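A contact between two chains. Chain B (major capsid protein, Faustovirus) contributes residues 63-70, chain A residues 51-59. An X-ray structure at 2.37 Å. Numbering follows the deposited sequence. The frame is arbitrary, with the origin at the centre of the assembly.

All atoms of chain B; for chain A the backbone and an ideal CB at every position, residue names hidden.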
# COMPACT_ATOMS: atom_id res chain seq x y z
N TYR B 63 -20.52 4.85 -30.83
CA TYR B 63 -20.20 3.48 -30.48
C TYR B 63 -20.73 2.57 -31.58
O TYR B 63 -21.53 2.99 -32.42
CB TYR B 63 -20.80 3.09 -29.12
CG TYR B 63 -22.32 3.09 -29.13
CD1 TYR B 63 -23.03 4.27 -28.95
CD2 TYR B 63 -23.03 1.92 -29.33
CE1 TYR B 63 -24.41 4.28 -28.97
CE2 TYR B 63 -24.41 1.91 -29.35
CZ TYR B 63 -25.10 3.10 -29.16
OH TYR B 63 -26.47 3.11 -29.18
N LYS B 64 -20.27 1.33 -31.56
CA LYS B 64 -20.80 0.37 -32.51
C LYS B 64 -21.66 -0.67 -31.80
O LYS B 64 -21.32 -1.08 -30.68
CB LYS B 64 -19.67 -0.34 -33.27
CG LYS B 64 -18.98 0.52 -34.31
CD LYS B 64 -17.57 0.04 -34.58
CE LYS B 64 -17.53 -1.44 -34.92
NZ LYS B 64 -18.30 -1.75 -36.15
N PRO B 65 -22.77 -1.09 -32.39
CA PRO B 65 -23.54 -2.18 -31.79
C PRO B 65 -22.75 -3.47 -31.83
O PRO B 65 -22.00 -3.72 -32.77
CB PRO B 65 -24.79 -2.26 -32.68
CG PRO B 65 -24.33 -1.74 -34.00
CD PRO B 65 -23.33 -0.66 -33.68
N PHE B 66 -22.89 -4.28 -30.79
CA PHE B 66 -22.19 -5.55 -30.74
C PHE B 66 -23.13 -6.68 -31.15
O PHE B 66 -24.32 -6.67 -30.83
CB PHE B 66 -21.61 -5.82 -29.35
CG PHE B 66 -22.62 -5.90 -28.24
CD1 PHE B 66 -23.11 -4.75 -27.64
CD2 PHE B 66 -23.06 -7.13 -27.77
CE1 PHE B 66 -24.03 -4.82 -26.62
CE2 PHE B 66 -23.98 -7.20 -26.74
CZ PHE B 66 -24.47 -6.05 -26.16
N ALA B 67 -22.58 -7.64 -31.89
CA ALA B 67 -23.30 -8.87 -32.19
C ALA B 67 -23.80 -9.48 -30.89
O ALA B 67 -23.02 -9.74 -29.98
CB ALA B 67 -22.40 -9.85 -32.94
N ALA B 68 -25.12 -9.67 -30.81
CA ALA B 68 -25.77 -10.01 -29.55
C ALA B 68 -25.09 -11.18 -28.87
O ALA B 68 -24.81 -12.21 -29.49
CB ALA B 68 -27.25 -10.34 -29.80
N MET B 69 -24.79 -11.00 -27.58
CA MET B 69 -24.14 -12.04 -26.81
C MET B 69 -24.55 -11.92 -25.35
O MET B 69 -25.00 -10.86 -24.89
CB MET B 69 -22.61 -11.98 -26.93
CG MET B 69 -21.95 -10.73 -26.36
SD MET B 69 -21.68 -10.74 -24.57
CE MET B 69 -21.00 -12.38 -24.34
N GLY B 70 -24.39 -13.02 -24.63
CA GLY B 70 -24.59 -13.04 -23.19
C GLY B 70 -23.83 -14.20 -22.61
O GLY B 70 -23.52 -15.17 -23.30
N UNK A 51 -19.55 -8.08 -41.68
CA UNK A 51 -20.26 -7.94 -40.42
C UNK A 51 -19.74 -6.74 -39.64
O UNK A 51 -20.52 -5.96 -39.07
CB UNK A 51 -20.13 -9.22 -39.59
N UNK A 52 -18.42 -6.55 -39.63
CA UNK A 52 -17.80 -5.52 -38.81
C UNK A 52 -17.94 -4.11 -39.38
O UNK A 52 -17.51 -3.16 -38.72
CB UNK A 52 -16.32 -5.85 -38.62
N UNK A 53 -18.54 -3.95 -40.56
CA UNK A 53 -18.78 -2.61 -41.07
C UNK A 53 -19.88 -1.89 -40.29
O UNK A 53 -19.96 -0.66 -40.35
CB UNK A 53 -19.15 -2.67 -42.55
N UNK A 54 -20.72 -2.63 -39.57
CA UNK A 54 -21.75 -2.04 -38.72
C UNK A 54 -21.68 -2.50 -37.28
O UNK A 54 -21.87 -1.70 -36.36
CB UNK A 54 -23.13 -2.36 -39.28
N UNK A 55 -21.41 -3.78 -37.04
CA UNK A 55 -21.43 -4.36 -35.71
C UNK A 55 -20.03 -4.80 -35.28
O UNK A 55 -19.19 -5.16 -36.11
CB UNK A 55 -22.40 -5.55 -35.67
N UNK A 56 -19.79 -4.78 -33.97
CA UNK A 56 -18.51 -5.20 -33.41
C UNK A 56 -18.65 -6.62 -32.89
O UNK A 56 -19.70 -7.00 -32.36
CB UNK A 56 -18.05 -4.25 -32.30
N UNK A 57 -17.60 -7.42 -33.06
CA UNK A 57 -17.57 -8.82 -32.65
C UNK A 57 -16.84 -8.91 -31.32
O UNK A 57 -15.61 -8.76 -31.27
CB UNK A 57 -16.90 -9.70 -33.71
N UNK A 58 -17.59 -9.15 -30.24
CA UNK A 58 -16.98 -9.16 -28.91
C UNK A 58 -16.03 -10.34 -28.74
O UNK A 58 -14.98 -10.21 -28.10
CB UNK A 58 -18.06 -9.20 -27.83
N UNK A 59 -16.38 -11.50 -29.29
CA UNK A 59 -15.46 -12.62 -29.38
C UNK A 59 -14.82 -12.59 -30.76
O UNK A 59 -15.51 -12.72 -31.78
CB UNK A 59 -16.17 -13.95 -29.12

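Position 51 is helical and its CB has nothing of chain B within 5.5 Å. The residue is Ile A51, whose backbone O accepts a 3.1 Å hydrogen bond from the backbone N of position 55.

At position 52 the CB points sideways, 5.2 Å from Lys B64 NZ. An acid could suit the nearby charge, but many residues would fit. The residue is Glu A52. Its backbone, not its carboxylate, meets the lysine: Lys B64 NZ donates to Glu A52 O at 3.0 Å.

Position 53 points away from chain B, so almost any side chain would do. It is Arg A53.

At position 54 the CB also points away, and Pro B65 CG lies 5.5 Å from it. Many side chains would fit. The residue is Thr A54.

Position 55 has extended angles (-114/151). Its CB points away overall, yet lies 3.4 Å from Pro B65 O. The proline ring nearby offers CH groups, which a flat ring could cover; an aliphatic chain could also pack there. The residue is His A55, chi1 m. Pro B65 CG stands over one face of its ring, 3.7 Å from the centroid of the His A55 ring and 11° off the normal, a CH-pi contact. ND1 of His A55 is hydrogen-bonded to Thr A54 OG1 at 2.7 Å.

Position 56 is also extended (-100/142). Its backbone is bridged to Phe B66: the position's N donates to Pro B65 O at 2.7 Å, and Ala B67 N donates to its O at 3.0 Å. This single bridge depends on the backbone and would be met by any residue except proline, which has no NH to donate. The CB points sideways, 3.9 Å from Lys B64 CE and 4.6 Å from Phe B66 CA, so Val, Ile, Leu or Thr would suit. The residue is Ile A56, and its CG2 packs 3.6 Å from Phe B66 CB.

Position 57 points away, with nothing of chain B near its CB. Only a longer side chain could reach back. Leu A57 does so modestly, with CD1 4.3 Å from Ala B67 CB.

At position 58 the CB points toward chain B, 4.4 Å from Met B69 CG and 5.1 Å from Phe B66 CB. Leu, Met or Ile would suit this apolar setting. In Leu A58, CD1 lies 3.7 Å from both Phe B66 CD2 and Met B69 CG. A water accepts from Leu A58 N (2.7 Å) and donates to Ala B67 O (2.8 Å), linking the chains.

Position 59 is beyond contact, so chain B leaves the choice open. It is Ile A59.

Chain A (51-59) IERTHILLI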
# COMPACT_ATOMS: atom_id res chain seq x y z
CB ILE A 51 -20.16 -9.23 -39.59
CG1 ILE A 51 -20.73 -10.41 -40.37
CG2 ILE A 51 -20.88 -9.07 -38.26
CD1 ILE A 51 -22.18 -10.25 -40.74
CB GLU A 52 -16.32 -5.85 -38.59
CG GLU A 52 -16.10 -7.01 -37.63
CD GLU A 52 -14.67 -7.12 -37.14
OE1 GLU A 52 -13.84 -7.73 -37.85
OE2 GLU A 52 -14.38 -6.59 -36.05
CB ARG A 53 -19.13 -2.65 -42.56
CG ARG A 53 -18.04 -3.27 -43.42
CD ARG A 53 -18.21 -2.94 -44.90
NE ARG A 53 -19.60 -3.00 -45.34
CZ ARG A 53 -20.27 -1.96 -45.81
NH1 ARG A 53 -19.69 -0.78 -45.91
NH2 ARG A 53 -21.54 -2.10 -46.18
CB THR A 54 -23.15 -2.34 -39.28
OG1 THR A 54 -23.40 -3.75 -39.22
CG2 THR A 54 -23.28 -1.86 -40.71
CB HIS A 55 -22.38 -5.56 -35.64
CG HIS A 55 -23.82 -5.18 -35.74
ND1 HIS A 55 -24.38 -4.62 -36.87
CD2 HIS A 55 -24.83 -5.29 -34.84
CE1 HIS A 55 -25.66 -4.39 -36.66
NE2 HIS A 55 -25.96 -4.79 -35.44
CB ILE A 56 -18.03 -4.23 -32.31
CG1 ILE A 56 -16.64 -4.62 -31.81
CG2 ILE A 56 -19.00 -4.18 -31.15
CD1 ILE A 56 -16.04 -3.63 -30.83
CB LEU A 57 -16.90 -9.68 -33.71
CG LEU A 57 -17.67 -10.14 -34.96
CD1 LEU A 57 -18.68 -11.21 -34.60
CD2 LEU A 57 -18.36 -8.98 -35.67
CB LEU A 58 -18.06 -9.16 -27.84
CG LEU A 58 -18.72 -7.80 -27.62
CD1 LEU A 58 -19.71 -7.84 -26.47
CD2 LEU A 58 -17.66 -6.73 -27.38
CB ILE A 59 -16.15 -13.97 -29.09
CG1 ILE A 59 -15.16 -15.13 -29.03
CG2 ILE A 59 -17.21 -14.25 -30.14
CD1 ILE A 59 -15.74 -16.39 -28.45
O HOH W 1 -20.23 -9.67 -30.26
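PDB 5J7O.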